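Local coordinates for protein PpBBE-like 1 D396N (PDB 6EO5) that oxidises cellobiose, as a flavin-dependent oxidase of the berberine bridge enzyme family from a moss, studied here as a variant, at residues S159-G164 with E252-F257; F163-D168 with S372-V377. All coordinates share one frame; numbering follows the deposited sequence.

Contact 1: S159-G164 with E252-F257; sequences SSRKFG and EISAAF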
loop_
_atom_site.group_PDB
_atom_site.type_symbol
_atom_site.label_atom_id
_atom_site.label_comp_id
_atom_site.label_asym_id
_atom_site.label_seq_id
_atom_site.Cartn_x
_atom_site.Cartn_y
_atom_site.Cartn_z
ATOM N N SER A 159 5.270 -5.571 -10.806
ATOM C CA SER A 159 6.308 -6.589 -10.943
ATOM C C SER A 159 6.381 -7.505 -9.726
ATOM O O SER A 159 7.349 -8.270 -9.596
ATOM C CB SER A 159 7.679 -5.958 -11.226
ATOM O OG SER A 159 8.108 -5.096 -10.193
ATOM N N SER A 160 5.355 -7.487 -8.862
ATOM C CA SER A 160 5.423 -8.202 -7.586
ATOM C C SER A 160 5.362 -9.715 -7.753
ATOM O O SER A 160 5.871 -10.437 -6.893
ATOM C CB SER A 160 4.299 -7.747 -6.648
ATOM O OG SER A 160 4.586 -6.492 -6.047
ATOM N N ARG A 161 4.739 -10.224 -8.826
ATOM C CA ARG A 161 4.668 -11.675 -8.985
ATOM C C ARG A 161 6.015 -12.261 -9.392
ATOM O O ARG A 161 6.236 -13.464 -9.233
ATOM C CB ARG A 161 3.552 -12.048 -9.971
ATOM C CG ARG A 161 2.148 -11.660 -9.431
ATOM C CD ARG A 161 0.978 -12.152 -10.283
ATOM N NE ARG A 161 0.681 -13.581 -10.123
ATOM C CZ ARG A 161 1.075 -14.523 -10.979
ATOM N NH1 ARG A 161 1.783 -14.181 -12.047
ATOM N NH2 ARG A 161 0.764 -15.802 -10.773
ATOM N N LYS A 162 6.935 -11.430 -9.865
ATOM C CA LYS A 162 8.289 -11.879 -10.122
ATOM C C LYS A 162 9.189 -11.596 -8.928
ATOM O O LYS A 162 9.879 -12.499 -8.446
ATOM C CB LYS A 162 8.831 -11.194 -11.380
ATOM C CG LYS A 162 10.139 -11.743 -11.895
ATOM C CD LYS A 162 9.968 -13.169 -12.379
ATOM C CE LYS A 162 11.246 -13.688 -13.027
ATOM N NZ LYS A 162 11.271 -15.174 -13.000
ATOM N N PHE A 163 9.153 -10.359 -8.423
ATOM C CA PHE A 163 10.142 -9.852 -7.473
ATOM C C PHE A 163 9.671 -9.837 -6.019
ATOM O O PHE A 163 10.472 -9.496 -5.137
ATOM C CB PHE A 163 10.569 -8.425 -7.855
ATOM C CG PHE A 163 11.123 -8.292 -9.254
ATOM C CD1 PHE A 163 11.881 -9.312 -9.827
ATOM C CD2 PHE A 163 10.894 -7.135 -9.989
ATOM C CE1 PHE A 163 12.395 -9.177 -11.103
ATOM C CE2 PHE A 163 11.414 -6.991 -11.272
ATOM C CZ PHE A 163 12.162 -8.013 -11.828
ATOM N N GLY A 164 8.404 -10.175 -5.748
ATOM C CA GLY A 164 7.851 -10.170 -4.404
ATOM C C GLY A 164 7.137 -8.869 -4.083
ATOM O O GLY A 164 6.977 -7.978 -4.922
ATOM N N GLU A 252 6.394 -14.011 -14.618
ATOM C CA GLU A 252 6.818 -12.840 -15.385
ATOM C C GLU A 252 5.676 -11.865 -15.663
ATOM O O GLU A 252 5.937 -10.780 -16.189
ATOM C CB GLU A 252 7.464 -13.257 -16.713
ATOM C CG GLU A 252 8.815 -13.947 -16.596
ATOM C CD GLU A 252 8.723 -15.326 -15.977
ATOM O OE1 GLU A 252 7.700 -16.014 -16.187
ATOM O OE2 GLU A 252 9.671 -15.714 -15.265
ATOM N N ILE A 253 4.436 -12.204 -15.297
ATOM C CA ILE A 253 3.273 -11.344 -15.492
ATOM C C ILE A 253 2.663 -11.003 -14.135
ATOM O O ILE A 253 2.469 -11.884 -13.290
ATOM C CB ILE A 253 2.226 -12.013 -16.405
ATOM C CG1 ILE A 253 2.699 -11.997 -17.861
ATOM C CG2 ILE A 253 0.869 -11.348 -16.255
ATOM C CD1 ILE A 253 1.652 -12.425 -18.846
ATOM N N SER A 254 2.363 -9.729 -13.931
ATOM C CA SER A 254 1.553 -9.263 -12.813
ATOM C C SER A 254 0.366 -8.517 -13.400
ATOM O O SER A 254 0.546 -7.614 -14.219
ATOM C CB SER A 254 2.339 -8.340 -11.877
ATOM O OG SER A 254 3.325 -9.042 -11.142
ATOM N N ALA A 255 -0.843 -8.894 -13.000
ATOM C CA ALA A 255 -2.033 -8.320 -13.603
ATOM C C ALA A 255 -3.040 -7.994 -12.520
ATOM O O ALA A 255 -2.992 -8.529 -11.411
ATOM C CB ALA A 255 -2.676 -9.260 -14.636
ATOM N N ALA A 256 -3.960 -7.105 -12.867
ATOM C CA ALA A 256 -5.055 -6.711 -12.001
ATOM C C ALA A 256 -6.299 -6.578 -12.856
ATOM O O ALA A 256 -6.224 -6.126 -14.001
ATOM C CB ALA A 256 -4.772 -5.390 -11.277
ATOM N N PHE A 257 -7.433 -6.987 -12.308
ATOM C CA PHE A 257 -8.714 -6.828 -12.973
ATOM C C PHE A 257 -9.490 -5.666 -12.342
ATOM O O PHE A 257 -9.386 -5.403 -11.138
ATOM C CB PHE A 257 -9.505 -8.137 -12.891
ATOM C CG PHE A 257 -10.696 -8.195 -13.797
ATOM C CD1 PHE A 257 -10.582 -8.727 -15.075
ATOM C CD2 PHE A 257 -11.944 -7.743 -13.364
ATOM C CE1 PHE A 257 -11.688 -8.795 -15.915
ATOM C CE2 PHE A 257 -13.051 -7.817 -14.197
ATOM C CZ PHE A 257 -12.921 -8.344 -15.474
#
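Arg161 and Ser254 bring their CA atoms to 5.5 Å, and Lys162 stands just as close to Glu252, so the short helix 160-163 of the FAD-binding domain meets the first residues of strand 253-259 and Glu252 just ahead of it. That strand belongs to the seven-stranded antiparallel sheet of the second domain, a division familiar from the VAO family. Beyond Ser254 the strand runs away from the helix.

A serine hydroxyl serving a helix start is the first element. Ser254 OG lies beside its own backbone N (chi1 -70°), and there it accepts the amide of Arg161, with Arg161 N to Ser254 OG at 3.0 Å. Ser159, the residue just ahead of the helix, makes no side-chain cap, and its carbonyl receives Lys162 N and Phe163 N. The methylenes CB and CG of Arg161 rest against the same Ser254 hydroxyl.

Farther out, the Arg161 chain bends at chi3. Arg161 NH1 donates to Ile253 O at 2.7 Å, the oxygen lying at the edge of the guanidinium and in its plane. NH1 lies nearly in line with the C=O bond of Ile253 (C=O...N angle 164°). Pro250 O also receives NH1, while Val249 O takes NH2 and Tyr368 O takes NE.

At the exposed margin, the side chain of Lys162 crosses that of Glu252 obliquely. Lys162 NZ forms a salt bridge of 2.8 Å with Glu252 OE2, reaching the oxygen on its anti side, 28° out of the carboxylate plane.

The contact thus pairs two kinds of chemistry: a buried guanidinium gripped by backbone carbonyls, whose dipoles probably help to offset its charge, and a peripheral ion pair that solvent would be expected to weaken.

Contact 2: F163-D168 with S372-V377; sequences FGLVTD and SAINKV
Leu165 turns CG beside its own backbone N (chi1 -53°), and Ile374 places CG1 likewise (chi1 -46°), setting Leu165 CG and Ile374 CG1 4.0 Å apart. The two branched side chains cross at about a right angle. They join two loops of the VAO-type fold: the connection from helix 160-163 to strand 170-176 in the FAD-binding domain, and the excursion between strands 361-367 and 391-398, where Ser372 OG accepts Asn375 N in an ST motif. Each methyl of the leucine finds a separate part of the isoleucine: Leu165 CD1 meets Ile374 CG2 at 3.7 Å, while Leu165 CD2 lies at the same separation from Ile374 CD1. Trp156 and Tyr368 also touch Ile374.

Next to this apolar pair in sequence, Ala373 CB rests against the backbone of Gly164, 3.6 Å from Gly164 N. Gly164 has a positive phi, as the chain leaves the helix.

Asp168 supplies the polar element. Asp168 OD2 accepts Leu165 N on the anti side at 3.2 Å, holding its own loop folded, and OD1 makes a salt bridge to Arg387. Arg387, farther along the second loop, also donates to Ile374 O and so carries that loop's link to Asp168. Against this carboxylate Val377 lays one methyl, CG2, 3.8 Å from Asp168 OD1.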
loop_
_atom_site.group_PDB
_atom_site.type_symbol
_atom_site.label_atom_id
_atom_site.label_comp_id
_atom_site.label_asym_id
_atom_site.label_seq_id
_atom_site.Cartn_x
_atom_site.Cartn_y
_atom_site.Cartn_z
ATOM N N PHE A 163 9.153 -10.359 -8.423
ATOM C CA PHE A 163 10.142 -9.852 -7.473
ATOM C C PHE A 163 9.671 -9.837 -6.019
ATOM O O PHE A 163 10.472 -9.496 -5.137
ATOM C CB PHE A 163 10.569 -8.425 -7.855
ATOM C CG PHE A 163 11.123 -8.292 -9.254
ATOM C CD1 PHE A 163 11.881 -9.312 -9.827
ATOM C CD2 PHE A 163 10.894 -7.135 -9.989
ATOM C CE1 PHE A 163 12.395 -9.177 -11.103
ATOM C CE2 PHE A 163 11.414 -6.991 -11.272
ATOM C CZ PHE A 163 12.162 -8.013 -11.828
ATOM N N GLY A 164 8.404 -10.175 -5.748
ATOM C CA GLY A 164 7.851 -10.170 -4.404
ATOM C C GLY A 164 7.137 -8.869 -4.083
ATOM O O GLY A 164 6.977 -7.978 -4.922
ATOM N N LEU A 165 6.679 -8.774 -2.835
ATOM C CA LEU A 165 6.124 -7.526 -2.325
ATOM C C LEU A 165 7.253 -6.596 -1.897
ATOM O O LEU A 165 8.378 -7.029 -1.645
ATOM C CB LEU A 165 5.193 -7.781 -1.132
ATOM C CG LEU A 165 4.058 -8.798 -1.289
ATOM C CD1 LEU A 165 3.499 -9.177 0.071
ATOM C CD2 LEU A 165 2.949 -8.283 -2.206
ATOM N N VAL A 166 6.939 -5.300 -1.804
ATOM C CA VAL A 166 7.909 -4.349 -1.262
ATOM C C VAL A 166 8.413 -4.834 0.086
ATOM O O VAL A 166 9.623 -4.854 0.350
ATOM C CB VAL A 166 7.291 -2.947 -1.150
ATOM C CG1 VAL A 166 8.316 -1.963 -0.655
ATOM C CG2 VAL A 166 6.755 -2.518 -2.481
ATOM N N THR A 167 7.488 -5.259 0.954
ATOM C CA THR A 167 7.877 -5.694 2.289
ATOM C C THR A 167 8.818 -6.890 2.214
ATOM O O THR A 167 9.733 -7.008 3.031
ATOM C CB THR A 167 6.616 -5.984 3.141
ATOM O OG1 THR A 167 6.856 -5.625 4.509
ATOM C CG2 THR A 167 6.173 -7.452 3.073
ATOM N N ASP A 168 8.662 -7.741 1.200
ATOM C CA ASP A 168 9.544 -8.886 1.019
ATOM C C ASP A 168 10.968 -8.484 0.664
ATOM O O ASP A 168 11.862 -9.342 0.677
ATOM C CB ASP A 168 9.006 -9.795 -0.088
ATOM C CG ASP A 168 7.813 -10.623 0.346
ATOM O OD1 ASP A 168 7.763 -11.016 1.531
ATOM O OD2 ASP A 168 6.939 -10.896 -0.514
ATOM N N SER A 372 3.381 -16.972 -7.987
ATOM C CA SER A 372 3.940 -15.684 -7.606
ATOM C C SER A 372 5.007 -15.855 -6.539
ATOM O O SER A 372 4.943 -16.756 -5.697
ATOM C CB SER A 372 2.852 -14.745 -7.082
ATOM O OG SER A 372 2.412 -15.146 -5.785
ATOM N N ALA A 373 5.994 -14.962 -6.580
ATOM C CA ALA A 373 6.966 -14.870 -5.500
ATOM C C ALA A 373 6.292 -14.581 -4.159
ATOM O O ALA A 373 6.804 -14.991 -3.111
ATOM C CB ALA A 373 7.997 -13.789 -5.831
ATOM N N ILE A 374 5.153 -13.875 -4.169
ATOM C CA ILE A 374 4.446 -13.578 -2.925
ATOM C C ILE A 374 4.059 -14.871 -2.221
ATOM O O ILE A 374 4.438 -15.120 -1.068
ATOM C CB ILE A 374 3.207 -12.712 -3.200
ATOM C CG1 ILE A 374 3.550 -11.558 -4.143
ATOM C CG2 ILE A 374 2.609 -12.211 -1.886
ATOM C CD1 ILE A 374 2.306 -10.936 -4.767
ATOM N N ASN A 375 3.303 -15.720 -2.921
ATOM C CA ASN A 375 2.858 -16.989 -2.365
ATOM C C ASN A 375 3.989 -17.996 -2.188
ATOM O O ASN A 375 3.726 -19.093 -1.683
ATOM C CB ASN A 375 1.763 -17.608 -3.250
ATOM C CG ASN A 375 0.417 -16.888 -3.140
ATOM O OD1 ASN A 375 0.342 -15.708 -2.807
ATOM N ND2 ASN A 375 -0.651 -17.608 -3.437
ATOM N N LYS A 376 5.220 -17.680 -2.589
ATOM C CA LYS A 376 6.309 -18.647 -2.524
ATOM C C LYS A 376 7.210 -18.458 -1.310
ATOM O O LYS A 376 8.011 -19.350 -1.012
ATOM C CB LYS A 376 7.152 -18.584 -3.802
ATOM C CG LYS A 376 6.632 -19.450 -4.943
ATOM C CD LYS A 376 7.484 -19.249 -6.180
ATOM C CE LYS A 376 7.534 -20.494 -7.025
ATOM N NZ LYS A 376 6.170 -20.979 -7.330
ATOM N N VAL A 377 7.127 -17.304 -0.646
ATOM C CA VAL A 377 7.663 -17.141 0.698
ATOM C C VAL A 377 7.208 -18.305 1.587
ATOM O O VAL A 377 6.064 -18.774 1.484
ATOM C CB VAL A 377 7.189 -15.782 1.247
ATOM C CG1 VAL A 377 7.468 -15.631 2.739
ATOM C CG2 VAL A 377 7.817 -14.643 0.440
#

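Reading from the N terminus, both contacts start at helix 160-163 and the turn after it, sharing Phe163 and Gly164. Contact 1 closes the shorter loop, which runs through strands 170-176, 182-186 and 207-217 and enters the second domain before returning at strand 253-259. Contact 2 closes a longer loop, returning only after strand 361-367, so the later segment of contact 1 lies within its span. The two contacts, with centres about 9 Å apart, also meet directly: Arg161 O and Ala373 N, at 3.1 Å, probably form a hydrogen bond. Together they tie one FAD-domain stretch to a strand of the seven-stranded sheet and to the loop joining two others, 361-367 and 391-398.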